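PDB 2P6C: aq_2013 protein from Aquifex aeolicus, which is of unknown function but belongs to the uncharacterised UPF0047 (YjbQ) family and forms an assembly of three subunits. Local coordinates for residues Ala28-Ser42 with Gln125-Glu137. Numbering follows the deposited sequence.
With PO4 (phosphate ion), chain C; PO4 (phosphate ion), chain D.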
ATOM      1  N   ALA A  28     -11.681   5.540  17.528  1.00  9.87           N
ATOM      2  CA  ALA A  28     -11.816   6.679  16.633  1.00 10.58           C
ATOM      3  C   ALA A  28     -13.029   6.500  15.727  1.00 10.62           C
ATOM      4  O   ALA A  28     -13.762   7.460  15.468  1.00 10.19           O
ATOM      5  CB  ALA A  28     -10.556   6.848  15.803  1.00  9.05           C
ATOM      6  N   VAL A  29     -13.242   5.273  15.249  1.00 10.34           N
ATOM      7  CA  VAL A  29     -14.386   5.006  14.378  1.00 10.12           C
ATOM      8  C   VAL A  29     -15.687   5.281  15.113  1.00 10.86           C
ATOM      9  O   VAL A  29     -16.640   5.819  14.564  1.00 10.94           O
ATOM     10  CB  VAL A  29     -14.368   3.539  13.916  1.00 10.25           C
ATOM     11  CG1 VAL A  29     -15.770   3.108  13.488  1.00  9.66           C
ATOM     12  CG2 VAL A  29     -13.414   3.373  12.748  1.00  9.50           C
ATOM     13  N   GLU A  30     -15.740   4.937  16.392  1.00 10.90           N
ATOM     14  CA  GLU A  30     -16.936   5.203  17.181  1.00 12.93           C
ATOM     15  C   GLU A  30     -17.212   6.708  17.354  1.00 13.47           C
ATOM     16  O   GLU A  30     -18.306   7.166  17.150  1.00 14.13           O
ATOM     17  CB  GLU A  30     -16.844   4.504  18.545  1.00 13.08           C
ATOM     18  CG  GLU A  30     -18.072   4.794  19.421  1.00 15.89           C
ATOM     19  CD  GLU A  30     -18.232   3.808  20.578  1.00 16.10           C
ATOM     20  OE1 GLU A  30     -17.328   2.988  20.809  1.00 15.43           O
ATOM     21  OE2 GLU A  30     -19.275   3.878  21.243  1.00 16.01           O
ATOM     22  N   GLU A  31     -16.137   7.449  17.764  1.00 13.51           N
ATOM     23  CA  GLU A  31     -16.151   8.909  17.959  1.00 13.91           C
ATOM     24  C   GLU A  31     -16.608   9.682  16.677  1.00 13.12           C
ATOM     25  O   GLU A  31     -17.031  10.830  16.727  1.00 13.19           O
ATOM     26  CB  GLU A  31     -14.743   9.348  18.422  1.00 15.67           C
ATOM     27  CG  GLU A  31     -14.355   8.809  19.825  1.00 19.18           C
ATOM     28  CD  GLU A  31     -12.917   9.173  20.201  1.00 21.96           C
ATOM     29  OE1 GLU A  31     -12.172   9.614  19.328  1.00 25.02           O
ATOM     30  OE2 GLU A  31     -12.551   9.017  21.363  1.00 22.90           O
ATOM     31  N   SER A  32     -16.365   9.062  15.526  1.00 12.32           N
ATOM     32  CA  SER A  32     -16.587   9.735  14.243  1.00 12.65           C
ATOM     33  C   SER A  32     -18.065   9.677  13.890  1.00 13.13           C
ATOM     34  O   SER A  32     -18.550  10.452  13.067  1.00 14.40           O
ATOM     35  CB  SER A  32     -15.799   9.056  13.121  1.00 13.12           C
ATOM     36  OG  SER A  32     -16.515   7.945  12.611  1.00 12.41           O
ATOM     37  N   GLU A  33     -18.766   8.737  14.518  1.00 12.04           N
ATOM     38  CA  GLU A  33     -20.191   8.515  14.294  1.00 13.70           C
ATOM     39  C   GLU A  33     -20.485   8.103  12.848  1.00 12.52           C
ATOM     40  O   GLU A  33     -21.626   8.057  12.405  1.00 10.94           O
ATOM     41  CB  GLU A  33     -20.933   9.806  14.642  1.00 16.76           C
ATOM     42  CG  GLU A  33     -20.928  10.090  16.145  1.00 21.66           C
ATOM     43  CD  GLU A  33     -21.885  11.219  16.451  1.00 25.47           C
ATOM     44  OE1 GLU A  33     -21.803  12.249  15.796  1.00 28.83           O
ATOM     45  OE2 GLU A  33     -22.697  11.068  17.360  1.00 28.59           O
ATOM     46  N   VAL A  34     -19.447   7.790  12.078  1.00  9.86           N
ATOM     47  CA  VAL A  34     -19.581   7.365  10.678  1.00 10.67           C
ATOM     48  C   VAL A  34     -20.224   5.968  10.654  1.00 10.40           C
ATOM     49  O   VAL A  34     -19.880   5.083  11.426  1.00 10.38           O
ATOM     50  CB  VAL A  34     -18.206   7.448   9.886  1.00 10.12           C
ATOM     51  CG1 VAL A  34     -18.316   6.679   8.571  1.00  9.60           C
ATOM     52  CG2 VAL A  34     -17.866   8.896   9.588  1.00 10.64           C
ATOM     53  N   LYS A  35     -21.219   5.835   9.849  1.00 10.20           N
ATOM     54  CA  LYS A  35     -21.925   4.543   9.564  1.00 11.42           C
ATOM     55  C   LYS A  35     -21.233   3.833   8.457  1.00 11.97           C
ATOM     56  O   LYS A  35     -20.985   2.636   8.510  1.00 12.49           O
ATOM     57  CB  LYS A  35     -23.400   4.670   9.092  1.00 12.79           C
ATOM     58  CG  LYS A  35     -24.375   4.772  10.267  1.00 18.89           C
ATOM     59  CD  LYS A  35     -24.984   6.170  10.395  1.00 22.61           C
ATOM     60  CE  LYS A  35     -25.781   6.582   9.153  1.00 25.25           C
ATOM     61  NZ  LYS A  35     -26.591   7.760   9.455  1.00 29.64           N
ATOM     62  N   GLU A  36     -20.976   4.366   7.379  1.00 11.36           N
ATOM     63  CA  GLU A  36     -20.399   3.777   6.182  1.00 11.57           C
ATOM     64  C   GLU A  36     -19.282   4.705   5.708  1.00 12.14           C
ATOM     65  O   GLU A  36     -19.503   5.902   5.536  1.00 11.88           O
ATOM     66  CB  GLU A  36     -21.469   3.657   5.094  1.00 12.51           C
ATOM     67  CG  GLU A  36     -22.707   2.856   5.489  1.00 13.36           C
ATOM     68  CD  GLU A  36     -22.414   1.389   5.737  1.00 17.29           C
ATOM     69  OE1 GLU A  36     -21.536   0.828   5.046  1.00 14.30           O
ATOM     70  OE2 GLU A  36     -23.078   0.785   6.609  1.00 18.33           O
ATOM     71  N   GLY A  37     -18.083   4.169   5.507  1.00 10.23           N
ATOM     72  CA  GLY A  37     -17.002   5.027   5.046  1.00 10.54           C
ATOM     73  C   GLY A  37     -15.644   4.369   4.920  1.00 10.40           C
ATOM     74  O   GLY A  37     -15.523   3.144   4.852  1.00 10.24           O
ATOM     75  N   LEU A  38     -14.613   5.201   4.862  1.00  9.32           N
ATOM     76  CA  LEU A  38     -13.253   4.730   4.753  1.00  9.23           C
ATOM     77  C   LEU A  38     -12.448   5.254   5.924  1.00  9.17           C
ATOM     78  O   LEU A  38     -12.668   6.352   6.421  1.00  9.23           O
ATOM     79  CB  LEU A  38     -12.664   5.254   3.443  1.00  7.64           C
ATOM     80  CG  LEU A  38     -13.173   4.484   2.223  1.00  9.98           C
ATOM     81  CD1 LEU A  38     -12.549   4.976   0.917  1.00  8.81           C
ATOM     82  CD2 LEU A  38     -12.884   2.985   2.302  1.00  8.13           C
ATOM     83  N   CYS A  39     -11.487   4.460   6.378  1.00  9.51           N
ATOM     84  CA  CYS A  39     -10.656   4.824   7.514  1.00  9.67           C
ATOM     85  C   CYS A  39      -9.176   4.609   7.209  1.00  9.33           C
ATOM     86  O   CYS A  39      -8.707   3.471   7.164  1.00  9.65           O
ATOM     87  CB  CYS A  39     -11.070   3.987   8.727  1.00 10.32           C
ATOM     88  SG  CYS A  39     -10.048   4.227  10.211  1.00  8.90           S
ATOM     89  N   LEU A  40      -8.455   5.706   6.984  1.00  9.28           N
ATOM     90  CA  LEU A  40      -7.021   5.662   6.702  1.00  9.70           C
ATOM     91  C   LEU A  40      -6.225   5.713   8.009  1.00 11.12           C
ATOM     92  O   LEU A  40      -6.502   6.539   8.882  1.00 11.43           O
ATOM     93  CB  LEU A  40      -6.614   6.855   5.823  1.00  8.87           C
ATOM     94  CG  LEU A  40      -5.112   7.163   5.673  1.00  7.89           C
ATOM     95  CD1 LEU A  40      -4.406   6.079   4.847  1.00  6.92           C
ATOM     96  CD2 LEU A  40      -4.949   8.516   4.999  1.00  8.12           C
ATOM     97  N   VAL A  41      -5.239   4.827   8.134  1.00 10.10           N
ATOM     98  CA  VAL A  41      -4.378   4.776   9.314  1.00  8.67           C
ATOM     99  C   VAL A  41      -2.976   4.741   8.742  1.00  8.90           C
ATOM    100  O   VAL A  41      -2.557   3.757   8.135  1.00  8.10           O
ATOM    101  CB  VAL A  41      -4.652   3.526  10.140  1.00  8.64           C
ATOM    102  CG1 VAL A  41      -3.912   3.608  11.460  1.00  8.15           C
ATOM    103  CG2 VAL A  41      -6.152   3.374  10.359  1.00  6.23           C
ATOM    104  N   SER A  42      -2.251   5.829   8.944  1.00 10.26           N
ATOM    105  CA  SER A  42      -0.940   5.966   8.349  1.00  9.15           C
ATOM    106  C   SER A  42       0.123   6.551   9.265  1.00  9.91           C
ATOM    107  O   SER A  42      -0.147   7.460  10.055  1.00  8.34           O
ATOM    108  CB  SER A  42      -1.088   6.865   7.115  1.00  8.42           C
ATOM    109  OG  SER A  42       0.109   6.950   6.375  1.00  8.60           O
ATOM    110  N   GLN A 125      11.830   5.166  20.297  1.00 15.21           N
ATOM    111  CA  GLN A 125      12.392   5.817  21.476  1.00 15.49           C
ATOM    112  C   GLN A 125      12.282   7.341  21.390  1.00 16.51           C
ATOM    113  O   GLN A 125      12.979   8.064  22.092  1.00 16.84           O
ATOM    114  CB  GLN A 125      13.847   5.390  21.701  1.00 15.11           C
ATOM    115  CG  GLN A 125      13.966   3.924  22.082  1.00 14.62           C
ATOM    116  CD  GLN A 125      15.384   3.521  22.429  1.00 16.12           C
ATOM    117  OE1 GLN A 125      16.344   4.147  21.971  1.00 18.88           O
ATOM    118  NE2 GLN A 125      15.528   2.497  23.265  1.00 16.55           N
ATOM    119  N   ARG A 126      11.390   7.819  20.523  1.00 16.72           N
ATOM    120  CA  ARG A 126      11.101   9.233  20.431  1.00 16.12           C
ATOM    121  C   ARG A 126       9.683   9.434  19.929  1.00 16.91           C
ATOM    122  O   ARG A 126       9.068   8.547  19.352  1.00 16.38           O
ATOM    123  CB  ARG A 126      12.093   9.858  19.451  1.00 16.92           C
ATOM    124  CG  ARG A 126      12.067   9.171  18.085  1.00 16.63           C
ATOM    125  CD  ARG A 126      13.113   9.755  17.130  1.00 19.25           C
ATOM    126  NE  ARG A 126      13.416   8.804  16.057  1.00 20.69           N
ATOM    127  CZ  ARG A 126      12.923   9.076  14.836  1.00 22.99           C
ATOM    128  NH1 ARG A 126      12.202  10.168  14.640  1.00 24.17           N
ATOM    129  NH2 ARG A 126      13.164   8.238  13.824  1.00 22.31           N
ATOM    130  N   PRO A 127       9.115  10.621  20.213  1.00 16.80           N
ATOM    131  CA  PRO A 127       7.726  10.917  19.863  1.00 16.07           C
ATOM    132  C   PRO A 127       7.457  10.901  18.362  1.00 15.75           C
ATOM    133  O   PRO A 127       8.035  11.675  17.608  1.00 15.55           O
ATOM    134  CB  PRO A 127       7.506  12.299  20.484  1.00 18.17           C
ATOM    135  CG  PRO A 127       8.587  12.462  21.528  1.00 17.78           C
ATOM    136  CD  PRO A 127       9.756  11.808  20.817  1.00 16.93           C
ATOM    137  N   LYS A 128       6.584   9.992  17.941  1.00 13.77           N
ATOM    138  CA  LYS A 128       6.205   9.846  16.535  1.00 13.43           C
ATOM    139  C   LYS A 128       4.699   9.633  16.464  1.00 12.84           C
ATOM    140  O   LYS A 128       4.106   8.998  17.344  1.00 12.18           O
ATOM    141  CB  LYS A 128       6.967   8.674  15.917  1.00 13.51           C
ATOM    142  CG  LYS A 128       8.465   8.953  15.832  1.00 13.64           C
ATOM    143  CD  LYS A 128       9.335   7.706  15.676  1.00 15.62           C
ATOM    144  CE  LYS A 128       9.383   7.194  14.249  1.00 16.63           C
ATOM    145  NZ  LYS A 128      10.610   6.365  14.009  1.00 15.84           N
ATOM    146  N   ARG A 129       4.072  10.152  15.418  1.00 12.53           N
ATOM    147  CA  ARG A 129       2.630  10.026  15.330  1.00 12.13           C
ATOM    148  C   ARG A 129       2.105   9.194  14.161  1.00 12.49           C
ATOM    149  O   ARG A 129       2.768   8.995  13.138  1.00 11.03           O
ATOM    150  CB  ARG A 129       1.982  11.419  15.251  1.00 14.99           C
ATOM    151  CG  ARG A 129       2.404  12.451  16.303  1.00 15.27           C
ATOM    152  CD  ARG A 129       1.666  13.761  15.999  1.00 15.98           C
ATOM    153  NE  ARG A 129       2.145  14.269  14.718  1.00 17.70           N
ATOM    154  CZ  ARG A 129       1.506  15.137  13.934  1.00 20.09           C
ATOM    155  NH1 ARG A 129       0.310  15.642  14.262  1.00 20.58           N
ATOM    156  NH2 ARG A 129       2.084  15.520  12.803  1.00 19.62           N
ATOM    157  N   VAL A 130       0.884   8.718  14.362  1.00 10.71           N
ATOM    158  CA  VAL A 130       0.104   7.987  13.389  1.00 10.35           C
ATOM    159  C   VAL A 130      -1.172   8.795  13.202  1.00 11.35           C
ATOM    160  O   VAL A 130      -1.728   9.263  14.194  1.00 13.18           O
ATOM    161  CB  VAL A 130      -0.285   6.608  13.954  1.00  9.69           C
ATOM    162  CG1 VAL A 130      -1.483   6.068  13.173  1.00  8.40           C
ATOM    163  CG2 VAL A 130       0.864   5.607  13.876  1.00 10.14           C
ATOM    164  N   VAL A 131      -1.575   9.037  11.932  1.00 11.17           N
ATOM    165  CA  VAL A 131      -2.862   9.743  11.672  1.00 11.09           C
ATOM    166  C   VAL A 131      -3.953   8.777  11.325  1.00 11.40           C
ATOM    167  O   VAL A 131      -3.737   7.778  10.638  1.00 10.84           O
ATOM    168  CB  VAL A 131      -2.739  10.858  10.579  1.00 10.69           C
ATOM    169  CG1 VAL A 131      -2.180  10.306   9.266  1.00  9.86           C
ATOM    170  CG2 VAL A 131      -4.105  11.459  10.294  1.00  9.73           C
ATOM    171  N   ILE A 132      -5.135   9.056  11.918  1.00 10.97           N
ATOM    172  CA  ILE A 132      -6.370   8.360  11.572  1.00 10.94           C
ATOM    173  C   ILE A 132      -7.296   9.357  10.906  1.00 10.68           C
ATOM    174  O   ILE A 132      -7.677  10.347  11.477  1.00  9.53           O
ATOM    175  CB  ILE A 132      -7.078   7.835  12.834  1.00 10.22           C
ATOM    176  CG1 ILE A 132      -6.195   6.819  13.554  1.00 11.50           C
ATOM    177  CG2 ILE A 132      -8.385   7.112  12.429  1.00 10.78           C
ATOM    178  CD1 ILE A 132      -6.698   6.494  14.962  1.00 11.44           C
ATOM    179  N   LYS A 133      -7.615   9.086   9.642  1.00  9.37           N
ATOM    180  CA  LYS A 133      -8.502   9.991   8.950  1.00  9.48           C
ATOM    181  C   LYS A 133      -9.692   9.222   8.406  1.00  9.29           C
ATOM    182  O   LYS A 133      -9.556   8.286   7.628  1.00  7.95           O
ATOM    183  CB  LYS A 133      -7.725  10.631   7.799  1.00 10.01           C
ATOM    184  CG  LYS A 133      -8.492  11.791   7.162  1.00 11.60           C
ATOM    185  CD  LYS A 133      -8.609  12.989   8.104  1.00 12.37           C
ATOM    186  CE  LYS A 133      -8.786  14.311   7.345  1.00 13.64           C
ATOM    187  NZ  LYS A 133      -8.415  15.429   8.209  1.00 12.16           N
ATOM    188  N   ILE A 134     -10.873   9.630   8.921  1.00  8.95           N
ATOM    189  CA  ILE A 134     -12.128   8.974   8.550  1.00 10.32           C
ATOM    190  C   ILE A 134     -13.048   9.910   7.785  1.00 10.75           C
ATOM    191  O   ILE A 134     -13.200  11.079   8.114  1.00 10.70           O
ATOM    192  CB  ILE A 134     -12.836   8.544   9.844  1.00 10.78           C
ATOM    193  CG1 ILE A 134     -11.984   7.457  10.528  1.00 10.27           C
ATOM    194  CG2 ILE A 134     -14.208   7.936   9.470  1.00 11.44           C
ATOM    195  CD1 ILE A 134     -12.408   6.999  11.935  1.00 10.40           C
ATOM    196  N   ILE A 135     -13.665   9.390   6.711  1.00 10.18           N
ATOM    197  CA  ILE A 135     -14.670  10.151   5.892  1.00 12.73           C
ATOM    198  C   ILE A 135     -15.789   9.176   5.573  1.00 13.04           C
ATOM    199  O   ILE A 135     -15.579   7.980   5.419  1.00 11.89           O
ATOM    200  CB  ILE A 135     -14.129  10.858   4.622  1.00 14.00           C
ATOM    201  CG1 ILE A 135     -13.560   9.829   3.593  1.00 14.80           C
ATOM    202  CG2 ILE A 135     -12.991  11.874   4.934  1.00 13.62           C
ATOM    203  CD1 ILE A 135     -13.265  10.345   2.150  1.00 18.66           C
ATOM    204  N   GLY A 136     -16.994   9.702   5.405  1.00 13.93           N
ATOM    205  CA  GLY A 136     -18.125   8.881   5.026  1.00 15.51           C
ATOM    206  C   GLY A 136     -19.350   9.490   5.672  1.00 16.82           C
ATOM    207  O   GLY A 136     -19.374  10.688   5.992  1.00 14.79           O
ATOM    208  N   GLU A 137     -20.381   8.676   5.883  1.00 17.93           N
ATOM    209  CA  GLU A 137     -21.694   9.009   6.427  1.00 20.91           C
ATOM    210  C   GLU A 137     -22.101   8.046   7.544  1.00 20.72           C
ATOM    211  O   GLU A 137     -22.074   6.830   7.395  1.00 20.84           O
ATOM    212  CB  GLU A 137     -22.715   8.957   5.284  1.00 22.80           C
ATOM    213  CG  GLU A 137     -23.827  10.002   5.437  1.00 27.68           C
ATOM    214  CD  GLU A 137     -23.830  10.923   4.233  1.00 29.06           C
ATOM    215  OE1 GLU A 137     -24.406  10.550   3.213  1.00 31.25           O
ATOM    216  OE2 GLU A 137     -23.259  12.001   4.318  1.00 28.64           O
ATOM    217  OXT GLU A 137     -22.474   8.444   8.641  1.00 22.95           O
TER
HETATM  218  P   PO4 C1001      11.755  10.543  11.510  1.00 38.95           P
HETATM  219  O1  PO4 C1001      12.667  11.717  11.525  1.00 38.83           O
HETATM  220  O2  PO4 C1001      10.986  10.610  12.707  1.00 38.84           O
HETATM  221  O3  PO4 C1001      11.093  10.555  10.253  1.00 39.03           O
HETATM  222  O4  PO4 C1001      12.617   9.253  11.560  1.00 37.96           O
HETATM  223  P   PO4 D1003      16.636  -0.959  22.314  1.00 52.63           P
HETATM  224  O1  PO4 D1003      17.390   0.111  23.014  1.00 52.06           O
HETATM  225  O2  PO4 D1003      15.441  -1.173  23.059  1.00 52.35           O
HETATM  226  O3  PO4 D1003      16.546  -0.573  20.949  1.00 52.63           O
HETATM  227  O4  PO4 D1003      17.473  -2.265  22.365  1.00 52.47           O
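The flat C-terminal carboxylate of Glu137 receives two successive backbone N-H groups: Glu36 N reaches Glu137 O at 2.7 Å, tilted 24° from the carboxylate plane, and Lys35 N points almost straight at Glu137 OXT (3.1 Å). With Lys35 and Glu36 both facing Glu137, this is a classic beta bulge. At the start of 125-137, Arg126 turns the edge of its guanidinium to a phosphate, probably from the crystallisation liquor, while Lys128 CD lies over one face, 3.9 Å above the plane. Beyond the bulge, strands 37-42 and 128-136 run antiparallel, with paired backbone bonds at Leu38-Ile135, Leu40-Lys133 and Ser42-Val131. Gly37 and Gly136 bring their CA atoms to 4.0 Å, and the CA of Gly136 also lies close to Glu36 O. Ile134 fills the angle between helix and sheet. CG1, anti to the carbonyl carbon (chi1 -66°), lies over Cys39 SG and carries CD1 across to the helix, 3.7 Å from Val29 CA; CG2 meets Val34 CG2 at 3.8 Å. Ile132 applies both CG2 and CD1 to Ala28 CB. Ser32 OG accepts from Val34 N (3.0 Å), an ST turn, and donates to Val29 O; replacing it with alanine would probably leave Val34 N without its acceptor and let the turn carrying Val34 shift against Ile134. Helix 22-32 thus covers the face bearing Cys39, Ile132 and Ile134, whereas Leu38, Leu40 and Ile135 on the opposite face pack against neighbouring subunits. Lys133 NZ hydrogen-bonds Thr5 of its own chain and forms a salt bridge with Glu36 of the second subunit. Within the chain's four-stranded antiparallel sheet, the two strands are the central pair, flanked by 2-10 beside 128-136 and 99-104 beside 37-43.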